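Side-chain contact in thioredoxin-like protein (Bacteroides caccae ATCC 43185, PDB 4YOD), which is of unknown function but carries a thioredoxin fold with a CxxC pair at a helix start, consistent with a thiol-disulfide oxidoreductase: residues D84-N87 with V92-Y95. Residues are numbered along the deposited sequence; the frame is centred on the assembly and turned at random.
Sequences DRTN and VFAY
F93, in the first turn of helix 90-105, packs its ring against T86 and N87 near the C-terminal end of helix 72-85. With CG anti to the backbone N (chi1 179°), its side chain runs alongside that of N87 and crosses that of T86 at about a right angle. Its CB lies 3.6 Å from the carbonyl O of T86. CG then passes the hydroxyl of T86, and CD2 meets both neighbours, 3.3 Å from T86 OG1 and 3.5 Å from N87 OD1. Farther out, CE2 stays 3.5 Å from N87 OD1, beside an amide whose plane is 28° from that of the ring. Both oxygens approach the ring obliquely and are bonded elsewhere: T86 OG1 to the carbonyl of I83, N87 OD1 to S127 OG. The other end of the amide is tied down as N87 ND2 donates to D84 O at 3.0 Å, a bent bond (141°) beside the one from N87 N. V92 adds a looser touch, its CG1 4.4 Å from T86 CB. The contact thus joins the end of helix 72-85 to the start of the next helix, 90-105, in the N-terminal helical region, where M124 of helix 114-125 and S127 in the following loop also pack against F93.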
loop_
_atom_site.group_PDB
_atom_site.type_symbol
_atom_site.label_atom_id
_atom_site.label_comp_id
_atom_site.label_asym_id
_atom_site.label_seq_id
_atom_site.Cartn_x
_atom_site.Cartn_y
_atom_site.Cartn_z
ATOM N N ASP A 84 -13.068 7.277 -14.975
ATOM C CA ASP A 84 -14.373 7.208 -15.666
ATOM C C ASP A 84 -14.326 7.960 -16.987
ATOM O O ASP A 84 -14.858 7.482 -17.991
ATOM C CB ASP A 84 -15.506 7.769 -14.796
ATOM C CG ASP A 84 -15.938 6.875 -13.636
ATOM O OD1 ASP A 84 -15.469 5.717 -13.567
ATOM O OD2 ASP A 84 -16.743 7.341 -12.796
ATOM N N ARG A 85 -13.663 9.122 -16.993
ATOM C CA ARG A 85 -13.493 9.941 -18.200
ATOM C C ARG A 85 -12.727 9.212 -19.299
ATOM O O ARG A 85 -12.961 9.493 -20.465
ATOM C CB ARG A 85 -12.745 11.245 -17.869
ATOM C CG ARG A 85 -13.635 12.351 -17.281
ATOM C CD ARG A 85 -12.902 13.696 -17.292
ATOM N NE ARG A 85 -12.715 14.188 -18.665
ATOM C CZ ARG A 85 -11.844 15.124 -19.028
ATOM N NH1 ARG A 85 -11.071 15.710 -18.123
ATOM N NH2 ARG A 85 -11.737 15.480 -20.304
ATOM N N THR A 86 -11.801 8.296 -18.942
ATOM C CA THR A 86 -10.963 7.616 -19.942
ATOM C C THR A 86 -11.728 6.510 -20.695
ATOM O O THR A 86 -11.219 6.007 -21.689
ATOM C CB THR A 86 -9.657 7.094 -19.330
ATOM O OG1 THR A 86 -9.922 5.943 -18.559
ATOM C CG2 THR A 86 -8.919 8.142 -18.515
ATOM N N ASN A 87 -12.956 6.163 -20.246
ATOM C CA ASN A 87 -13.844 5.192 -20.899
ATOM C C ASN A 87 -14.222 5.636 -22.329
ATOM O O ASN A 87 -14.775 4.842 -23.087
ATOM C CB ASN A 87 -15.109 4.985 -20.075
ATOM C CG ASN A 87 -14.889 4.052 -18.919
ATOM O OD1 ASN A 87 -14.499 2.896 -19.087
ATOM N ND2 ASN A 87 -15.142 4.522 -17.727
ATOM N N VAL A 92 -6.841 4.449 -24.384
ATOM C CA VAL A 92 -6.475 5.478 -23.403
ATOM C C VAL A 92 -6.783 4.953 -21.974
ATOM O O VAL A 92 -5.965 5.128 -21.064
ATOM C CB VAL A 92 -7.152 6.838 -23.701
ATOM C CG1 VAL A 92 -6.815 7.870 -22.627
ATOM C CG2 VAL A 92 -6.710 7.357 -25.067
ATOM N N PHE A 93 -7.941 4.289 -21.795
ATOM C CA PHE A 93 -8.316 3.671 -20.512
ATOM C C PHE A 93 -7.211 2.712 -20.063
ATOM O O PHE A 93 -6.745 2.802 -18.914
ATOM C CB PHE A 93 -9.668 2.935 -20.660
ATOM C CG PHE A 93 -10.131 2.248 -19.388
ATOM C CD1 PHE A 93 -9.700 0.963 -19.075
ATOM C CD2 PHE A 93 -11.041 2.861 -18.539
ATOM C CE1 PHE A 93 -10.128 0.331 -17.899
ATOM C CE2 PHE A 93 -11.469 2.224 -17.370
ATOM C CZ PHE A 93 -11.021 0.962 -17.069
ATOM N N ALA A 94 -6.750 1.842 -20.994
ATOM C CA ALA A 94 -5.696 0.839 -20.765
ATOM C C ALA A 94 -4.366 1.502 -20.408
ATOM O O ALA A 94 -3.679 1.038 -19.499
ATOM C CB ALA A 94 -5.534 -0.042 -22.010
ATOM N N TYR A 95 -4.015 2.598 -21.107
ATOM C CA TYR A 95 -2.775 3.339 -20.856
ATOM C C TYR A 95 -2.784 4.009 -19.455
ATOM O O TYR A 95 -1.808 3.886 -18.723
ATOM C CB TYR A 95 -2.540 4.376 -21.977
ATOM C CG TYR A 95 -1.382 5.316 -21.727
ATOM C CD1 TYR A 95 -0.078 4.949 -22.045
ATOM C CD2 TYR A 95 -1.588 6.570 -21.159
ATOM C CE1 TYR A 95 0.998 5.800 -21.786
ATOM C CE2 TYR A 95 -0.523 7.430 -20.903
ATOM C CZ TYR A 95 0.767 7.046 -21.228
ATOM O OH TYR A 95 1.812 7.893 -20.966
#